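Local coordinates for protein 2-hydroxyhepta-2,4-diene-1,7-dioate isomerase (Corynebacterium glutamicum, PDB 4DBF) that binds magnesium and probably works as an oxaloacetate decarboxylase, a lyase of the fumarylacetoacetate hydrolase (FAH) family, at residues L74-M78 / I192-I196; E138-G144 / V159-I165. All blocks are in the same frame, centred on the assembly; numbering follows the deposited sequence.

Interaction 1 (L74-M78 / I192-I196); sequences LLAPM and IGPWI
The carbonyl oxygens of Leu75 and Pro194 meet through a single water, which lies 2.6 Å from Leu75 O and 3.0 Å from Pro194 O. Around this bridge the contact is apolar, and Pro77 is the residue most buried by it. One end of its ring, CD, lies 3.5 Å from Ile192 O, a buried carbonyl oxygen that finds no hydrogen-bond partner in the model. The other end faces the strand after the corner at Pro194, where Pro77 CB rests 3.7 Å from Ile196 CG1. The contact illustrates how two segments can be joined without strand pairing of their own: strand 22-28 pairs with both strand 73-75 and strand 190-197, bonding to Leu75 through Arg25 and to Ile196 through Phe23. Strand 190-197 turns its corner at Pro194, which follows a cis peptide bond, so Ile192 and Ile196 come at Pro77 from separate strand arms. At the corner itself, Pro194 CG sits 3.6 Å above the plane of the Trp195 ring, over its centre. Trp195 takes the chi1 of 46° that sets CG between N and the carbonyl carbon, and its CE3 lies 4.0 Å from Leu74 CD1, which meets the ring obliquely. At the far end Met78, bent at chi2 and chi3, crosses Ile196 at about a right angle, and its CE presses tightly on Ile196 CD1 at 3.5 Å.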
ATOM      1  N   LEU A  74     -22.464 -10.393  -0.929  1.00 21.82           N
ATOM      2  CA  LEU A  74     -21.710  -9.181  -1.010  1.00 20.37           C
ATOM      3  C   LEU A  74     -20.238  -9.425  -0.760  1.00 20.05           C
ATOM      4  O   LEU A  74     -19.891 -10.150   0.085  1.00 19.21           O
ATOM      5  CB  LEU A  74     -22.226  -8.214   0.019  1.00 21.66           C
ATOM      6  CG  LEU A  74     -23.566  -7.621  -0.328  1.00 22.21           C
ATOM      7  CD1 LEU A  74     -24.138  -6.893   0.839  1.00 22.27           C
ATOM      8  CD2 LEU A  74     -23.452  -6.706  -1.513  1.00 19.61           C
ATOM      9  N   LEU A  75     -19.410  -8.794  -1.542  1.00 18.41           N
ATOM     10  CA  LEU A  75     -17.970  -8.791  -1.361  1.00 20.93           C
ATOM     11  C   LEU A  75     -17.522  -7.382  -0.986  1.00 19.77           C
ATOM     12  O   LEU A  75     -18.277  -6.507  -1.028  1.00 21.07           O
ATOM     13  CB  LEU A  75     -17.259  -9.218  -2.634  1.00 17.94           C
ATOM     14  CG  LEU A  75     -17.672 -10.511  -3.319  1.00 21.81           C
ATOM     15  CD1 LEU A  75     -16.956 -10.707  -4.622  1.00 20.88           C
ATOM     16  CD2 LEU A  75     -17.460 -11.696  -2.432  1.00 21.73           C
ATOM     17  N   ALA A  76     -16.273  -7.199  -0.638  1.00 20.87           N
ATOM     18  CA  ALA A  76     -15.739  -5.864  -0.484  1.00 20.56           C
ATOM     19  C   ALA A  76     -16.072  -5.130  -1.762  1.00 21.03           C
ATOM     20  O   ALA A  76     -15.827  -5.618  -2.778  1.00 22.23           O
ATOM     21  CB  ALA A  76     -14.249  -5.908  -0.272  1.00 18.90           C
ATOM     22  N   PRO A  77     -16.643  -3.951  -1.668  1.00 21.04           N
ATOM     23  CA  PRO A  77     -17.114  -3.250  -2.844  1.00 22.36           C
ATOM     24  C   PRO A  77     -16.048  -2.727  -3.785  1.00 23.25           C
ATOM     25  O   PRO A  77     -16.370  -2.356  -4.837  1.00 23.15           O
ATOM     26  CB  PRO A  77     -17.967  -2.127  -2.274  1.00 22.88           C
ATOM     27  CG  PRO A  77     -17.488  -1.922  -0.930  1.00 21.76           C
ATOM     28  CD  PRO A  77     -17.050  -3.261  -0.447  1.00 22.47           C
ATOM     29  N   MET A  78     -14.801  -2.723  -3.391  1.00 22.34           N
ATOM     30  CA  MET A  78     -13.683  -2.373  -4.252  1.00 26.13           C
ATOM     31  C   MET A  78     -12.465  -3.249  -3.961  1.00 26.39           C
ATOM     32  O   MET A  78     -12.325  -3.775  -2.904  1.00 25.83           O
ATOM     33  CB  MET A  78     -13.173  -0.961  -4.006  1.00 27.57           C
ATOM     34  CG  MET A  78     -13.979   0.156  -4.590  1.00 31.65           C
ATOM     35  SD  MET A  78     -14.102   0.238  -6.364  1.00 38.57           S
ATOM     36  CE  MET A  78     -15.709   0.960  -6.466  1.00 29.66           C
ATOM     37  N   ILE A 192     -14.454  -4.128   4.612  1.00 17.24           N
ATOM     38  CA  ILE A 192     -15.104  -3.000   3.974  1.00 18.59           C
ATOM     39  C   ILE A 192     -16.457  -3.378   3.352  1.00 19.82           C
ATOM     40  O   ILE A 192     -16.579  -4.420   2.801  1.00 19.37           O
ATOM     41  CB  ILE A 192     -14.226  -2.388   2.890  1.00 17.94           C
ATOM     42  CG1 ILE A 192     -12.901  -1.957   3.456  1.00 20.94           C
ATOM     43  CG2 ILE A 192     -14.866  -1.183   2.302  1.00 23.65           C
ATOM     44  CD1 ILE A 192     -11.892  -1.615   2.402  1.00 29.13           C
ATOM     45  N   GLY A 193     -17.428  -2.492   3.475  1.00 18.56           N
ATOM     46  CA  GLY A 193     -18.762  -2.738   3.005  1.00 20.04           C
ATOM     47  C   GLY A 193     -19.834  -2.020   3.764  1.00 21.59           C
ATOM     48  O   GLY A 193     -19.547  -1.247   4.610  1.00 21.65           O
ATOM     49  N   PRO A 194     -21.084  -2.307   3.458  1.00 23.54           N
ATOM     50  CA  PRO A 194     -21.470  -3.380   2.548  1.00 23.31           C
ATOM     51  C   PRO A 194     -21.596  -3.004   1.086  1.00 23.32           C
ATOM     52  O   PRO A 194     -21.682  -3.861   0.280  1.00 22.30           O
ATOM     53  CB  PRO A 194     -22.851  -3.742   3.041  1.00 24.00           C
ATOM     54  CG  PRO A 194     -23.373  -2.485   3.526  1.00 24.83           C
ATOM     55  CD  PRO A 194     -22.240  -1.806   4.195  1.00 22.00           C
ATOM     56  N   TRP A 195     -21.623  -1.729   0.796  1.00 20.50           N
ATOM     57  CA  TRP A 195     -21.681  -1.221  -0.533  1.00 20.43           C
ATOM     58  C   TRP A 195     -21.312   0.216  -0.479  1.00 20.63           C
ATOM     59  O   TRP A 195     -21.093   0.732   0.571  1.00 21.02           O
ATOM     60  CB  TRP A 195     -23.069  -1.403  -1.121  1.00 20.59           C
ATOM     61  CG  TRP A 195     -24.153  -0.995  -0.185  1.00 23.20           C
ATOM     62  CD1 TRP A 195     -24.380   0.241   0.339  1.00 25.56           C
ATOM     63  CD2 TRP A 195     -25.167  -1.840   0.407  1.00 24.28           C
ATOM     64  NE1 TRP A 195     -25.436   0.216   1.166  1.00 26.67           N
ATOM     65  CE2 TRP A 195     -25.943  -0.999   1.250  1.00 25.15           C
ATOM     66  CE3 TRP A 195     -25.487  -3.145   0.315  1.00 22.34           C
ATOM     67  CZ2 TRP A 195     -27.006  -1.471   1.949  1.00 24.93           C
ATOM     68  CZ3 TRP A 195     -26.544  -3.617   1.026  1.00 28.03           C
ATOM     69  CH2 TRP A 195     -27.294  -2.794   1.822  1.00 26.38           C
ATOM     70  N   ILE A 196     -21.219   0.860  -1.610  1.00 19.06           N
ATOM     71  CA  ILE A 196     -20.750   2.209  -1.666  1.00 19.73           C
ATOM     72  C   ILE A 196     -21.994   3.130  -1.937  1.00 22.91           C
ATOM     73  O   ILE A 196     -22.712   2.955  -2.940  1.00 22.88           O
ATOM     74  CB  ILE A 196     -19.736   2.359  -2.769  1.00 18.42           C
ATOM     75  CG1 ILE A 196     -18.448   1.527  -2.410  1.00 18.32           C
ATOM     76  CG2 ILE A 196     -19.393   3.865  -2.998  1.00 21.11           C
ATOM     77  CD1 ILE A 196     -17.582   1.387  -3.599  1.00 20.09           C
TER
HETATM   78  O   HOH W   1     -20.168  -4.946  -2.014  1.00 19.50           O

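Interaction 2 (E138-G144 / V159-I165); sequences ELAVVIG and VLGFTII. With MG (magnesium ion), chain C.
An antiparallel strand pair interrupted by a classic beta bulge joins 138-144 to 159-165, and at one end it delivers a ligand to the magnesium site. Glu138 with Ile165 and Ala140 with Thr163 are hydrogen-bonded pairs, each closed by two backbone bonds; the one from Ile165 N to Glu138 O is nearly straight (176°). At the bulge Leu160 and Gly161 both face Val142. Val142 O takes a bond from Leu160 N at 2.8 Å and only a weak one from Gly161 N, while Val142 N donates to Gly161 O, and the register slips by one before Ile143 meets Val159.

On the face carrying Val141 and Phe162, the two side chains lie alongside each other, with Val141 CG2 reaching the edge of the Phe162 ring, 3.8 Å from CE1. Leu139 crosses Phe162 obliquely, with CD2 over one face of the ring and CD1 4.0 Å from Phe162 CB. On the opposite face, which carries Ala140, Thr163 and Ile165, Ala140 CB fits 3.7 Å from Thr163 CG2 and 3.8 Å from Ile165 CG2. With Thr163 OG1 anti to the backbone N (chi1 -171°), the methyl CG2 falls between the backbone N and the carbonyl carbon and meets Ala140 CB, while the hydroxyl is hydrogen-bonded to Trp195 O.

Beyond the pairing, the extended side chain of Glu138 brings OE2 to 2.1 Å from the magnesium ion, where Glu136 and Asp167 also bind. Its other oxygen, OE1, accepts a hydrogen bond from a metal-bound water at 2.7 Å and a weak one from Gly257 N, so the carboxylate is held through both oxygens and its rotation is restrained. Three carboxylates and three waters thus surround the metal, and the waters mark positions that a substrate might take over.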
ATOM      1  N   GLU A 138     -15.337   3.024  11.072  1.00 20.37           N
ATOM      2  CA  GLU A 138     -15.018   4.264  10.421  1.00 20.47           C
ATOM      3  C   GLU A 138     -15.780   4.507   9.159  1.00 19.41           C
ATOM      4  O   GLU A 138     -16.084   3.623   8.439  1.00 20.13           O
ATOM      5  CB  GLU A 138     -13.517   4.399  10.128  1.00 20.21           C
ATOM      6  CG  GLU A 138     -12.625   3.844  11.193  1.00 22.21           C
ATOM      7  CD  GLU A 138     -11.157   4.222  11.086  1.00 25.44           C
ATOM      8  OE1 GLU A 138     -10.744   5.010  10.290  1.00 24.37           O
ATOM      9  OE2 GLU A 138     -10.400   3.706  11.857  1.00 26.74           O
ATOM     10  N   LEU A 139     -16.058   5.754   8.912  1.00 20.61           N
ATOM     11  CA  LEU A 139     -16.535   6.172   7.636  1.00 21.50           C
ATOM     12  C   LEU A 139     -15.406   6.109   6.610  1.00 20.76           C
ATOM     13  O   LEU A 139     -14.365   6.618   6.818  1.00 21.04           O
ATOM     14  CB  LEU A 139     -17.073   7.576   7.719  1.00 22.00           C
ATOM     15  CG  LEU A 139     -17.646   8.084   6.431  1.00 23.63           C
ATOM     16  CD1 LEU A 139     -18.883   7.332   6.003  1.00 25.06           C
ATOM     17  CD2 LEU A 139     -17.890   9.568   6.548  1.00 26.54           C
ATOM     18  N   ALA A 140     -15.675   5.444   5.507  1.00 20.69           N
ATOM     19  CA  ALA A 140     -14.705   5.231   4.456  1.00 20.53           C
ATOM     20  C   ALA A 140     -15.111   5.978   3.221  1.00 20.42           C
ATOM     21  O   ALA A 140     -16.227   5.983   2.868  1.00 22.29           O
ATOM     22  CB  ALA A 140     -14.538   3.764   4.130  1.00 18.54           C
ATOM     23  N   VAL A 141     -14.143   6.576   2.592  1.00 21.65           N
ATOM     24  CA  VAL A 141     -14.357   7.284   1.372  1.00 23.60           C
ATOM     25  C   VAL A 141     -13.799   6.473   0.209  1.00 22.87           C
ATOM     26  O   VAL A 141     -12.692   6.032   0.251  1.00 24.97           O
ATOM     27  CB  VAL A 141     -13.648   8.625   1.378  1.00 24.24           C
ATOM     28  CG1 VAL A 141     -13.856   9.321   0.082  1.00 27.63           C
ATOM     29  CG2 VAL A 141     -14.107   9.486   2.520  1.00 28.94           C
ATOM     30  N   VAL A 142     -14.574   6.313  -0.831  1.00 20.60           N
ATOM     31  CA  VAL A 142     -14.045   5.685  -2.007  1.00 19.86           C
ATOM     32  C   VAL A 142     -13.808   6.704  -3.117  1.00 20.19           C
ATOM     33  O   VAL A 142     -14.697   7.394  -3.519  1.00 19.71           O
ATOM     34  CB  VAL A 142     -14.931   4.549  -2.509  1.00 20.50           C
ATOM     35  CG1 VAL A 142     -14.348   3.956  -3.747  1.00 21.16           C
ATOM     36  CG2 VAL A 142     -15.114   3.507  -1.449  1.00 22.10           C
ATOM     37  N   ILE A 143     -12.567   6.760  -3.559  1.00 19.38           N
ATOM     38  CA  ILE A 143     -12.091   7.675  -4.565  1.00 19.11           C
ATOM     39  C   ILE A 143     -12.601   7.271  -5.954  1.00 19.18           C
ATOM     40  O   ILE A 143     -12.629   6.144  -6.295  1.00 19.48           O
ATOM     41  CB  ILE A 143     -10.552   7.807  -4.557  1.00 18.89           C
ATOM     42  CG1 ILE A 143     -10.045   8.444  -3.280  1.00 18.87           C
ATOM     43  CG2 ILE A 143     -10.081   8.676  -5.697  1.00 21.89           C
ATOM     44  CD1 ILE A 143     -10.698   9.744  -2.966  1.00 21.19           C
ATOM     45  N   GLY A 144     -13.024   8.256  -6.710  1.00 21.60           N
ATOM     46  CA  GLY A 144     -13.720   8.053  -7.955  1.00 21.73           C
ATOM     47  C   GLY A 144     -12.966   8.417  -9.217  1.00 23.87           C
ATOM     48  O   GLY A 144     -13.337   8.057 -10.284  1.00 22.10           O
ATOM     49  N   VAL A 159     -14.780  12.055  -4.980  1.00 24.66           N
ATOM     50  CA  VAL A 159     -15.304  10.885  -4.326  1.00 24.46           C
ATOM     51  C   VAL A 159     -16.459  10.183  -5.054  1.00 24.72           C
ATOM     52  O   VAL A 159     -17.406  10.791  -5.472  1.00 23.68           O
ATOM     53  CB  VAL A 159     -15.498  10.999  -2.790  1.00 27.34           C
ATOM     54  CG1 VAL A 159     -14.830  12.183  -2.143  1.00 25.51           C
ATOM     55  CG2 VAL A 159     -16.889  10.687  -2.310  1.00 27.69           C
ATOM     56  N   LEU A 160     -16.310   8.884  -5.191  1.00 21.22           N
ATOM     57  CA  LEU A 160     -17.344   8.055  -5.704  1.00 22.85           C
ATOM     58  C   LEU A 160     -18.479   7.942  -4.708  1.00 23.19           C
ATOM     59  O   LEU A 160     -19.585   8.096  -5.058  1.00 21.85           O
ATOM     60  CB  LEU A 160     -16.827   6.666  -6.052  1.00 23.03           C
ATOM     61  CG  LEU A 160     -17.845   5.659  -6.531  1.00 25.84           C
ATOM     62  CD1 LEU A 160     -18.559   6.065  -7.780  1.00 29.39           C
ATOM     63  CD2 LEU A 160     -17.351   4.237  -6.619  1.00 26.81           C
ATOM     64  N   GLY A 161     -18.156   7.621  -3.479  1.00 20.92           N
ATOM     65  CA  GLY A 161     -19.176   7.467  -2.465  1.00 21.86           C
ATOM     66  C   GLY A 161     -18.589   7.051  -1.136  1.00 20.46           C
ATOM     67  O   GLY A 161     -17.344   7.091  -0.935  1.00 19.89           O
ATOM     68  N   PHE A 162     -19.478   6.667  -0.225  1.00 20.80           N
ATOM     69  CA  PHE A 162     -19.063   6.389   1.143  1.00 21.59           C
ATOM     70  C   PHE A 162     -19.305   4.912   1.377  1.00 21.90           C
ATOM     71  O   PHE A 162     -20.241   4.371   0.824  1.00 22.35           O
ATOM     72  CB  PHE A 162     -19.902   7.187   2.188  1.00 22.36           C
ATOM     73  CG  PHE A 162     -19.499   8.641   2.287  1.00 25.90           C
ATOM     74  CD1 PHE A 162     -18.181   9.036   2.095  1.00 28.88           C
ATOM     75  CD2 PHE A 162     -20.447   9.626   2.573  1.00 30.29           C
ATOM     76  CE1 PHE A 162     -17.814  10.413   2.144  1.00 33.63           C
ATOM     77  CE2 PHE A 162     -20.065  10.989   2.672  1.00 28.32           C
ATOM     78  CZ  PHE A 162     -18.749  11.365   2.438  1.00 28.98           C
ATOM     79  N   THR A 163     -18.473   4.280   2.213  1.00 20.32           N
ATOM     80  CA  THR A 163     -18.761   2.934   2.682  1.00 21.15           C
ATOM     81  C   THR A 163     -18.312   2.803   4.124  1.00 20.44           C
ATOM     82  O   THR A 163     -17.954   3.789   4.729  1.00 19.31           O
ATOM     83  CB  THR A 163     -18.138   1.852   1.688  1.00 22.00           C
ATOM     84  OG1 THR A 163     -18.623   0.558   2.053  1.00 23.83           O
ATOM     85  CG2 THR A 163     -16.630   1.891   1.726  1.00 22.54           C
ATOM     86  N   ILE A 164     -18.354   1.616   4.701  1.00 20.32           N
ATOM     87  CA  ILE A 164     -17.904   1.457   6.066  1.00 19.27           C
ATOM     88  C   ILE A 164     -16.600   0.676   6.005  1.00 20.21           C
ATOM     89  O   ILE A 164     -16.437  -0.235   5.141  1.00 19.75           O
ATOM     90  CB  ILE A 164     -18.937   0.654   6.908  1.00 20.18           C
ATOM     91  CG1 ILE A 164     -20.362   1.260   6.789  1.00 17.57           C
ATOM     92  CG2 ILE A 164     -18.432   0.594   8.381  1.00 19.03           C
ATOM     93  CD1 ILE A 164     -21.449   0.372   7.472  1.00 21.66           C
ATOM     94  N   ILE A 165     -15.670   1.011   6.890  1.00 18.18           N
ATOM     95  CA  ILE A 165     -14.467   0.169   7.099  1.00 18.44           C
ATOM     96  C   ILE A 165     -14.331  -0.189   8.586  1.00 20.24           C
ATOM     97  O   ILE A 165     -14.669   0.601   9.452  1.00 20.79           O
ATOM     98  CB  ILE A 165     -13.180   0.835   6.521  1.00 18.73           C
ATOM     99  CG1 ILE A 165     -11.975  -0.121   6.704  1.00 20.63           C
ATOM    100  CG2 ILE A 165     -12.859   2.257   7.198  1.00 16.70           C
ATOM    101  CD1 ILE A 165     -10.723   0.305   5.989  1.00 18.79           C
TER
HETATM  102 MG    MG C 401      -8.404   3.868  12.606  1.00 25.88          MG
HETATM  103  O   HOH W   2      -8.088   5.148  10.894  1.00 21.08           O
HETATM  104  O   HOH W   3      -6.544   4.455  13.278  1.00 23.74           O
HETATM  105  O   HOH W   4      -9.189   5.254  13.886  1.00 29.01           O

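From the N terminus, the chain first reaches 74-78, which starts on strand 73-75; its partner in interaction 1, 192-196, comes more than a hundred residues later. Interaction 2 closes a much shorter loop, from 138-144 to 159-165, and lies wholly within that larger one. The two meet side by side, because strands 159-170 and 190-197 are neighbours in the same sheet: Gly193 N lies 3.0 Å from Ile164 O, a probable hydrogen bond, and Ile192 CG2 packs on that same oxygen. Together they link the N-terminal part of the chain, by way of strand 190-197, to the strand pair that reaches the magnesium.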